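Local coordinates for protein BIFUNCTIONAL PROTEIN Proline utilization A (PutA) (Corynebacterium freiburgense, PDB 5UX5) that oxidises proline to glutamate in two steps, probably through an FAD-dependent proline dehydrogenase and an NAD-dependent aldehyde dehydrogenase joined in one chain, at residues S11-L17 against M334-R339; N329-D335 against R451-E456. All coordinates share one frame; numbering follows the deposited sequence.

Contact 1: S11-L17 against M334-R339; sequences SYINRDL and MDYILR
Tyr12 and Tyr336 meet as an offset edge-to-face pair: the edge of Tyr336 bearing CD2 and CE2 points at one face of Tyr12, with the planes 61° apart and the ring centroids 5.3 Å from each other. The closest atoms are Tyr12 CD2 and Tyr336 CE2, at 3.6 Å. Tyr336 brings that edge across because its CG lies opposite the backbone N (chi1 175°), and Phe272 makes a second edge-to-face contact with Tyr12.

Deeper in, Leu17 CD1 packs 3.6 Å from Asp335 OD2 and comes within 4.4 Å of Met334 CE, a longer apolar contact. Polar closure comes from Asn14, whose ND2 donates to Asp335 OD1 over 3.2 Å along a fairly straight path (165° at the hydrogen). That oxygen is approached from its syn side, while its partner OD2 is held by Arg451. Arg339 NE is tied to Asp335 O at 3.1 Å, which turns the guanidinium back over the last turn of helix 323-337.

The outer side is looser: Ser11 is exposed and only skirts the contact, its O lying 3.8 Å from Arg339 NH1. Asn14 OD1 accepts from Asp16 N at 2.8 Å, in the carbonyl plane and on a lone pair. This is an Asx turn that leads into helix 16-31, set against a helix of the proline dehydrogenase barrel.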
ATOM      1  N   SER A  11     -34.407  14.403 -21.938  1.00 67.76           N
ATOM      2  CA  SER A  11     -34.847  15.719 -22.388  1.00 59.22           C
ATOM      3  C   SER A  11     -33.764  16.796 -22.282  1.00 57.79           C
ATOM      4  O   SER A  11     -33.967  17.913 -22.782  1.00 58.13           O
ATOM      5  CB  SER A  11     -36.064  16.134 -21.567  1.00 60.45           C
ATOM      6  OG  SER A  11     -35.672  16.445 -20.233  1.00 60.74           O
ATOM      7  N   TYR A  12     -32.621  16.507 -21.657  1.00 54.41           N
ATOM      8  CA  TYR A  12     -31.552  17.491 -21.669  1.00 50.82           C
ATOM      9  C   TYR A  12     -30.784  17.514 -23.000  1.00 57.85           C
ATOM     10  O   TYR A  12     -30.140  18.521 -23.306  1.00 61.26           O
ATOM     11  CB  TYR A  12     -30.585  17.254 -20.491  1.00 47.12           C
ATOM     12  CG  TYR A  12     -29.989  15.855 -20.338  1.00 53.23           C
ATOM     13  CD1 TYR A  12     -28.919  15.444 -21.133  1.00 54.30           C
ATOM     14  CD2 TYR A  12     -30.447  14.967 -19.365  1.00 61.23           C
ATOM     15  CE1 TYR A  12     -28.343  14.170 -20.994  1.00 55.53           C
ATOM     16  CE2 TYR A  12     -29.868  13.680 -19.213  1.00 60.91           C
ATOM     17  CZ  TYR A  12     -28.817  13.287 -20.036  1.00 58.05           C
ATOM     18  OH  TYR A  12     -28.242  12.018 -19.916  1.00 50.08           O
ATOM     19  N   ILE A  13     -30.840  16.447 -23.811  1.00 53.35           N
ATOM     20  CA  ILE A  13     -30.119  16.446 -25.082  1.00 47.08           C
ATOM     21  C   ILE A  13     -30.776  17.399 -26.073  1.00 44.18           C
ATOM     22  O   ILE A  13     -32.003  17.544 -26.107  1.00 44.79           O
ATOM     23  CB  ILE A  13     -30.041  15.028 -25.665  1.00 45.93           C
ATOM     24  CG1 ILE A  13     -29.501  14.053 -24.635  1.00 48.43           C
ATOM     25  CG2 ILE A  13     -29.140  15.001 -26.883  1.00 41.82           C
ATOM     26  CD1 ILE A  13     -29.261  12.684 -25.243  1.00 54.24           C
ATOM     27  N   ASN A  14     -29.954  18.077 -26.870  1.00 45.77           N
ATOM     28  CA  ASN A  14     -30.413  19.047 -27.861  1.00 44.15           C
ATOM     29  C   ASN A  14     -29.258  19.315 -28.816  1.00 47.23           C
ATOM     30  O   ASN A  14     -28.147  18.801 -28.636  1.00 51.50           O
ATOM     31  CB  ASN A  14     -30.833  20.346 -27.204  1.00 43.75           C
ATOM     32  CG  ASN A  14     -29.680  20.978 -26.503  1.00 53.16           C
ATOM     33  OD1 ASN A  14     -28.931  21.758 -27.092  1.00 55.92           O
ATOM     34  ND2 ASN A  14     -29.451  20.559 -25.274  1.00 52.57           N
ATOM     35  N   ARG A  15     -29.490  20.216 -29.773  1.00 46.72           N
ATOM     36  CA  ARG A  15     -28.499  20.483 -30.813  1.00 48.84           C
ATOM     37  C   ARG A  15     -27.966  21.919 -30.789  1.00 46.05           C
ATOM     38  O   ARG A  15     -27.468  22.400 -31.810  1.00 48.56           O
ATOM     39  CB  ARG A  15     -29.075  20.147 -32.193  1.00 46.59           C
ATOM     40  CG  ARG A  15     -29.613  18.738 -32.319  1.00 47.05           C
ATOM     41  CD  ARG A  15     -29.012  17.960 -33.484  1.00 55.66           C
ATOM     42  NE  ARG A  15     -28.786  18.778 -34.673  1.00 56.29           N
ATOM     43  CZ  ARG A  15     -27.803  18.562 -35.548  1.00 58.05           C
ATOM     44  NH1 ARG A  15     -26.937  17.545 -35.362  1.00 48.10           N
ATOM     45  NH2 ARG A  15     -27.673  19.370 -36.601  1.00 56.96           N
ATOM     46  N   ASP A  16     -28.049  22.625 -29.658  1.00 43.79           N
ATOM     47  CA  ASP A  16     -27.552  24.000 -29.633  1.00 43.64           C
ATOM     48  C   ASP A  16     -26.059  24.050 -29.952  1.00 45.37           C
ATOM     49  O   ASP A  16     -25.618  24.855 -30.777  1.00 52.55           O
ATOM     50  CB  ASP A  16     -27.866  24.655 -28.286  1.00 42.88           C
ATOM     51  CG  ASP A  16     -29.351  24.874 -28.092  1.00 60.90           C
ATOM     52  OD1 ASP A  16     -30.053  25.081 -29.105  1.00 64.41           O
ATOM     53  OD2 ASP A  16     -29.826  24.822 -26.938  1.00 63.14           O
ATOM     54  N   LEU A  17     -25.262  23.188 -29.314  1.00 50.09           N
ATOM     55  CA  LEU A  17     -23.827  23.149 -29.603  1.00 58.76           C
ATOM     56  C   LEU A  17     -23.552  22.868 -31.085  1.00 58.16           C
ATOM     57  O   LEU A  17     -22.674  23.499 -31.688  1.00 55.72           O
ATOM     58  CB  LEU A  17     -23.144  22.099 -28.717  1.00 55.30           C
ATOM     59  CG  LEU A  17     -22.619  22.600 -27.382  1.00 48.75           C
ATOM     60  CD1 LEU A  17     -21.872  21.510 -26.681  1.00 56.83           C
ATOM     61  CD2 LEU A  17     -21.680  23.751 -27.637  1.00 45.43           C
ATOM     62  N   MET A 334     -21.430  21.248 -19.220  1.00 43.26           N
ATOM     63  CA  MET A 334     -21.767  22.627 -19.548  1.00 35.17           C
ATOM     64  C   MET A 334     -23.154  22.708 -20.182  1.00 42.81           C
ATOM     65  O   MET A 334     -24.023  23.473 -19.739  1.00 44.87           O
ATOM     66  CB  MET A 334     -20.697  23.148 -20.493  1.00 33.47           C
ATOM     67  CG  MET A 334     -20.766  24.537 -20.921  1.00 41.01           C
ATOM     68  SD  MET A 334     -19.389  24.653 -22.060  1.00 45.14           S
ATOM     69  CE  MET A 334     -20.026  23.645 -23.357  1.00 49.94           C
ATOM     70  N   ASP A 335     -23.375  21.881 -21.201  1.00 37.86           N
ATOM     71  CA  ASP A 335     -24.637  21.822 -21.922  1.00 42.39           C
ATOM     72  C   ASP A 335     -25.821  21.642 -20.982  1.00 36.19           C
ATOM     73  O   ASP A 335     -26.859  22.293 -21.134  1.00 37.10           O
ATOM     74  CB  ASP A 335     -24.544  20.640 -22.888  1.00 50.96           C
ATOM     75  CG  ASP A 335     -25.471  20.749 -24.062  1.00 54.28           C
ATOM     76  OD1 ASP A 335     -26.672  21.057 -23.875  1.00 47.56           O
ATOM     77  OD2 ASP A 335     -24.972  20.481 -25.177  1.00 59.25           O
ATOM     78  N   TYR A 336     -25.688  20.738 -20.018  1.00 37.48           N
ATOM     79  CA  TYR A 336     -26.806  20.367 -19.164  1.00 35.81           C
ATOM     80  C   TYR A 336     -27.177  21.503 -18.215  1.00 46.83           C
ATOM     81  O   TYR A 336     -28.364  21.746 -17.952  1.00 41.55           O
ATOM     82  CB  TYR A 336     -26.431  19.104 -18.389  1.00 35.02           C
ATOM     83  CG  TYR A 336     -27.423  18.602 -17.347  1.00 35.31           C
ATOM     84  CD1 TYR A 336     -27.521  19.189 -16.089  1.00 35.85           C
ATOM     85  CD2 TYR A 336     -28.200  17.476 -17.598  1.00 35.89           C
ATOM     86  CE1 TYR A 336     -28.414  18.708 -15.140  1.00 39.50           C
ATOM     87  CE2 TYR A 336     -29.085  16.979 -16.656  1.00 37.76           C
ATOM     88  CZ  TYR A 336     -29.195  17.600 -15.427  1.00 42.73           C
ATOM     89  OH  TYR A 336     -30.084  17.091 -14.500  1.00 43.98           O
ATOM     90  N   ILE A 337     -26.174  22.212 -17.695  1.00 43.23           N
ATOM     91  CA  ILE A 337     -26.369  23.029 -16.507  1.00 39.71           C
ATOM     92  C   ILE A 337     -26.693  24.468 -16.900  1.00 39.04           C
ATOM     93  O   ILE A 337     -27.374  25.181 -16.151  1.00 36.17           O
ATOM     94  CB  ILE A 337     -25.124  22.935 -15.591  1.00 33.96           C
ATOM     95  CG1 ILE A 337     -25.474  23.234 -14.137  1.00 33.92           C
ATOM     96  CG2 ILE A 337     -24.017  23.838 -16.066  1.00 33.66           C
ATOM     97  CD1 ILE A 337     -26.456  22.262 -13.583  1.00 34.23           C
ATOM     98  N   LEU A 338     -26.221  24.905 -18.073  1.00 39.87           N
ATOM     99  CA  LEU A 338     -26.473  26.264 -18.566  1.00 41.90           C
ATOM    100  C   LEU A 338     -27.820  26.358 -19.294  1.00 47.02           C
ATOM    101  O   LEU A 338     -27.906  26.600 -20.500  1.00 47.85           O
ATOM    102  CB  LEU A 338     -25.336  26.725 -19.462  1.00 36.46           C
ATOM    103  CG  LEU A 338     -24.144  27.296 -18.724  1.00 42.97           C
ATOM    104  CD1 LEU A 338     -23.140  27.771 -19.739  1.00 45.11           C
ATOM    105  CD2 LEU A 338     -24.587  28.431 -17.801  1.00 35.98           C
ATOM    106  N   ARG A 339     -28.887  26.241 -18.508  1.00 50.22           N
ATOM    107  CA  ARG A 339     -30.272  26.308 -18.945  1.00 48.57           C
ATOM    108  C   ARG A 339     -31.050  27.146 -17.951  1.00 51.49           C
ATOM    109  O   ARG A 339     -30.630  27.307 -16.799  1.00 51.50           O
ATOM    110  CB  ARG A 339     -30.940  24.935 -18.999  1.00 42.56           C
ATOM    111  CG  ARG A 339     -30.125  23.960 -19.657  1.00 46.14           C
ATOM    112  CD  ARG A 339     -30.868  22.699 -19.954  1.00 49.36           C
ATOM    113  NE  ARG A 339     -29.957  21.964 -20.803  1.00 45.19           N
ATOM    114  CZ  ARG A 339     -30.311  21.069 -21.689  1.00 43.23           C
ATOM    115  NH1 ARG A 339     -31.585  20.766 -21.858  1.00 49.86           N
ATOM    116  NH2 ARG A 339     -29.369  20.481 -22.400  1.00 50.85           N
TER

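Contact 2: N329-D335 against R451-E456; sequences NFLRMMD and RWKVAE
Ala455 O is gripped by two groups, NH2 of Arg332 at 2.9 Å and the hydroxyl of Tyr320. Arg332 belongs to helix 323-337 of the proline dehydrogenase TIM barrel and carries much of the contact with the loop 451-456. Its NH2 stands 36° above the carbonyl plane of Ala455, away from the lone pairs. The chain of Arg332 bends at chi3 (55°), carrying the guanidinium over to the loop, where Val454 CG2 covers one face, 3.5 Å above its centre. Asn329 OD1 fixes the rotation of that group, taking Arg332 NE at 3.0 Å and Arg332 NH2 at 2.6 Å, a side-on hold within the guanidinium plane.

The aliphatic part of Arg332 is packed as well: CD lies against Arg451 O, and CG is 3.6 Å from Trp452 CZ3. One helical turn on, Asp335 OD2 takes Arg451 NH1 at 2.8 Å, almost head-on to the carboxylate C-O bond, with the two planes 21° apart. Arg451 NH2 is bound by Glu18, so this arginine probably balances two acids. Trp452 CZ2 comes 3.2 Å from Asp335 OD2, and Asp335 OD1 sits at the edge of the indole, in its plane.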
ATOM      1  N   ASN A 329     -17.043  15.283 -22.095  1.00 34.87           N
ATOM      2  CA  ASN A 329     -17.840  15.395 -20.883  1.00 37.10           C
ATOM      3  C   ASN A 329     -17.854  16.826 -20.361  1.00 40.18           C
ATOM      4  O   ASN A 329     -18.842  17.260 -19.761  1.00 41.55           O
ATOM      5  CB  ASN A 329     -17.299  14.432 -19.821  1.00 41.52           C
ATOM      6  CG  ASN A 329     -18.259  14.242 -18.657  1.00 44.37           C
ATOM      7  OD1 ASN A 329     -19.466  14.133 -18.855  1.00 47.74           O
ATOM      8  ND2 ASN A 329     -17.727  14.179 -17.445  1.00 42.38           N
ATOM      9  N   PHE A 330     -16.759  17.563 -20.549  1.00 42.58           N
ATOM     10  CA  PHE A 330     -16.752  18.972 -20.191  1.00 36.16           C
ATOM     11  C   PHE A 330     -17.852  19.707 -20.950  1.00 42.58           C
ATOM     12  O   PHE A 330     -18.584  20.517 -20.377  1.00 44.70           O
ATOM     13  CB  PHE A 330     -15.371  19.559 -20.483  1.00 33.92           C
ATOM     14  CG  PHE A 330     -15.056  20.830 -19.750  1.00 32.73           C
ATOM     15  CD1 PHE A 330     -14.576  20.799 -18.455  1.00 36.40           C
ATOM     16  CD2 PHE A 330     -15.223  22.069 -20.365  1.00 36.58           C
ATOM     17  CE1 PHE A 330     -14.263  21.989 -17.793  1.00 29.78           C
ATOM     18  CE2 PHE A 330     -14.915  23.246 -19.710  1.00 31.20           C
ATOM     19  CZ  PHE A 330     -14.428  23.203 -18.433  1.00 30.53           C
ATOM     20  N   LEU A 331     -18.016  19.398 -22.238  1.00 44.22           N
ATOM     21  CA  LEU A 331     -19.096  20.011 -23.001  1.00 43.17           C
ATOM     22  C   LEU A 331     -20.456  19.476 -22.576  1.00 40.87           C
ATOM     23  O   LEU A 331     -21.438  20.222 -22.582  1.00 47.66           O
ATOM     24  CB  LEU A 331     -18.877  19.796 -24.493  1.00 41.61           C
ATOM     25  CG  LEU A 331     -17.637  20.425 -25.129  1.00 38.58           C
ATOM     26  CD1 LEU A 331     -17.408  19.797 -26.475  1.00 50.78           C
ATOM     27  CD2 LEU A 331     -17.865  21.874 -25.358  1.00 35.32           C
ATOM     28  N   ARG A 332     -20.551  18.187 -22.227  1.00 36.53           N
ATOM     29  CA  ARG A 332     -21.847  17.661 -21.792  1.00 37.68           C
ATOM     30  C   ARG A 332     -22.305  18.314 -20.494  1.00 46.51           C
ATOM     31  O   ARG A 332     -23.478  18.683 -20.355  1.00 55.09           O
ATOM     32  CB  ARG A 332     -21.814  16.144 -21.629  1.00 33.11           C
ATOM     33  CG  ARG A 332     -23.143  15.568 -21.125  1.00 33.58           C
ATOM     34  CD  ARG A 332     -23.163  14.033 -21.080  1.00 33.42           C
ATOM     35  NE  ARG A 332     -22.044  13.515 -20.292  1.00 36.42           N
ATOM     36  CZ  ARG A 332     -21.830  12.232 -19.989  1.00 38.24           C
ATOM     37  NH1 ARG A 332     -22.655  11.291 -20.402  1.00 32.55           N
ATOM     38  NH2 ARG A 332     -20.768  11.888 -19.274  1.00 34.13           N
ATOM     39  N   MET A 333     -21.400  18.472 -19.532  1.00 42.64           N
ATOM     40  CA  MET A 333     -21.817  19.050 -18.264  1.00 39.49           C
ATOM     41  C   MET A 333     -22.191  20.516 -18.417  1.00 47.05           C
ATOM     42  O   MET A 333     -23.167  20.981 -17.820  1.00 49.79           O
ATOM     43  CB  MET A 333     -20.735  18.861 -17.208  1.00 30.99           C
ATOM     44  CG  MET A 333     -20.444  17.401 -16.929  1.00 41.82           C
ATOM     45  SD  MET A 333     -19.701  17.114 -15.311  1.00 45.23           S
ATOM     46  CE  MET A 333     -18.234  18.082 -15.453  1.00 45.18           C
ATOM     47  N   MET A 334     -21.430  21.248 -19.220  1.00 43.26           N
ATOM     48  CA  MET A 334     -21.767  22.627 -19.548  1.00 35.17           C
ATOM     49  C   MET A 334     -23.154  22.708 -20.182  1.00 42.81           C
ATOM     50  O   MET A 334     -24.023  23.473 -19.739  1.00 44.87           O
ATOM     51  CB  MET A 334     -20.697  23.148 -20.493  1.00 33.47           C
ATOM     52  CG  MET A 334     -20.766  24.537 -20.921  1.00 41.01           C
ATOM     53  SD  MET A 334     -19.389  24.653 -22.060  1.00 45.14           S
ATOM     54  CE  MET A 334     -20.026  23.645 -23.357  1.00 49.94           C
ATOM     55  N   ASP A 335     -23.375  21.881 -21.201  1.00 37.86           N
ATOM     56  CA  ASP A 335     -24.637  21.822 -21.922  1.00 42.39           C
ATOM     57  C   ASP A 335     -25.821  21.642 -20.982  1.00 36.19           C
ATOM     58  O   ASP A 335     -26.859  22.293 -21.134  1.00 37.10           O
ATOM     59  CB  ASP A 335     -24.544  20.640 -22.888  1.00 50.96           C
ATOM     60  CG  ASP A 335     -25.471  20.749 -24.062  1.00 54.28           C
ATOM     61  OD1 ASP A 335     -26.672  21.057 -23.875  1.00 47.56           O
ATOM     62  OD2 ASP A 335     -24.972  20.481 -25.177  1.00 59.25           O
ATOM     63  N   ARG A 451     -20.166  14.341 -27.042  1.00 43.85           N
ATOM     64  CA  ARG A 451     -20.704  14.904 -25.804  1.00 40.68           C
ATOM     65  C   ARG A 451     -21.722  14.020 -25.083  1.00 39.15           C
ATOM     66  O   ARG A 451     -21.608  13.791 -23.881  1.00 38.64           O
ATOM     67  CB  ARG A 451     -21.316  16.259 -26.168  1.00 47.16           C
ATOM     68  CG  ARG A 451     -22.396  16.779 -25.269  1.00 53.69           C
ATOM     69  CD  ARG A 451     -22.978  18.047 -25.868  1.00 53.87           C
ATOM     70  NE  ARG A 451     -22.924  17.988 -27.322  1.00 58.80           N
ATOM     71  CZ  ARG A 451     -23.796  18.577 -28.136  1.00 56.27           C
ATOM     72  NH1 ARG A 451     -24.802  19.289 -27.654  1.00 51.17           N
ATOM     73  NH2 ARG A 451     -23.649  18.446 -29.442  1.00 54.02           N
ATOM     74  N   TRP A 452     -22.724  13.503 -25.789  1.00 48.50           N
ATOM     75  CA  TRP A 452     -23.766  12.712 -25.133  1.00 48.16           C
ATOM     76  C   TRP A 452     -23.461  11.224 -25.096  1.00 48.26           C
ATOM     77  O   TRP A 452     -24.181  10.471 -24.435  1.00 47.71           O
ATOM     78  CB  TRP A 452     -25.111  12.919 -25.840  1.00 46.47           C
ATOM     79  CG  TRP A 452     -25.488  14.366 -26.030  1.00 52.02           C
ATOM     80  CD1 TRP A 452     -25.599  15.041 -27.214  1.00 47.60           C
ATOM     81  CD2 TRP A 452     -25.806  15.314 -25.000  1.00 48.69           C
ATOM     82  NE1 TRP A 452     -25.955  16.344 -26.985  1.00 45.17           N
ATOM     83  CE2 TRP A 452     -26.088  16.537 -25.634  1.00 50.71           C
ATOM     84  CE3 TRP A 452     -25.876  15.246 -23.608  1.00 36.90           C
ATOM     85  CZ2 TRP A 452     -26.435  17.681 -24.917  1.00 47.04           C
ATOM     86  CZ3 TRP A 452     -26.217  16.370 -22.911  1.00 36.80           C
ATOM     87  CH2 TRP A 452     -26.498  17.576 -23.561  1.00 37.52           C
ATOM     88  N   LYS A 453     -22.422  10.789 -25.795  1.00 46.20           N
ATOM     89  CA  LYS A 453     -22.134   9.378 -25.973  1.00 43.46           C
ATOM     90  C   LYS A 453     -21.098   8.839 -24.991  1.00 40.10           C
ATOM     91  O   LYS A 453     -21.051   7.628 -24.770  1.00 43.96           O
ATOM     92  CB  LYS A 453     -21.687   9.152 -27.421  1.00 45.72           C
ATOM     93  CG  LYS A 453     -22.654   9.820 -28.436  1.00 47.11           C
ATOM     94  CD  LYS A 453     -22.281   9.595 -29.899  1.00 39.14           C
ATOM     95  CE  LYS A 453     -23.521   9.551 -30.755  1.00 43.49           C
ATOM     96  NZ  LYS A 453     -23.569   8.360 -31.666  1.00 51.63           N
ATOM     97  N   VAL A 454     -20.304   9.710 -24.369  1.00 41.33           N
ATOM     98  CA  VAL A 454     -19.300   9.280 -23.401  1.00 37.00           C
ATOM     99  C   VAL A 454     -19.971   8.659 -22.182  1.00 38.20           C
ATOM    100  O   VAL A 454     -21.145   8.898 -21.886  1.00 44.64           O
ATOM    101  CB  VAL A 454     -18.417  10.466 -22.997  1.00 35.71           C
ATOM    102  CG1 VAL A 454     -17.548  10.876 -24.182  1.00 38.19           C
ATOM    103  CG2 VAL A 454     -19.277  11.608 -22.483  1.00 31.67           C
ATOM    104  N   ALA A 455     -19.218   7.823 -21.476  1.00 36.73           N
ATOM    105  CA  ALA A 455     -19.840   7.080 -20.398  1.00 33.67           C
ATOM    106  C   ALA A 455     -20.228   8.017 -19.269  1.00 42.69           C
ATOM    107  O   ALA A 455     -19.787   9.161 -19.197  1.00 40.32           O
ATOM    108  CB  ALA A 455     -18.908   6.009 -19.860  1.00 29.76           C
ATOM    109  N   GLU A 456     -21.078   7.512 -18.376  1.00 48.81           N
ATOM    110  CA  GLU A 456     -21.428   8.254 -17.181  1.00 40.47           C
ATOM    111  C   GLU A 456     -21.345   7.442 -15.904  1.00 37.31           C
ATOM    112  O   GLU A 456     -21.367   8.043 -14.828  1.00 36.82           O
ATOM    113  CB  GLU A 456     -22.841   8.849 -17.299  1.00 43.99           C
ATOM    114  CG  GLU A 456     -24.002   7.867 -17.297  1.00 40.72           C
ATOM    115  CD  GLU A 456     -25.345   8.600 -17.336  1.00 57.22           C
ATOM    116  OE1 GLU A 456     -25.933   8.859 -16.250  1.00 59.48           O
ATOM    117  OE2 GLU A 456     -25.789   8.954 -18.461  1.00 57.77           O
TER

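Overall arrangement
Both contacts use helix 323-337 and share its Asp335: OD1 meets Asn14 of contact 1 and also Arg367, while OD2 takes Arg451 of contact 2. Their centres lie about 9 Å apart and the outer segments touch, Tyr12 CD1 standing 3.4 Å from Trp452 CZ3. Each is partly buried, and the exposed residues are on segments 11-17 and 451-456, not on the helix. Contact 1, at the C-terminal end of the helix, relies on an aromatic pair and an amide-carboxylate bond. Contact 2 lies earlier on the helix, buries more surface (432 against 340 Å²) and is dominated by arginines bound to carbonyl and carboxylate oxygens.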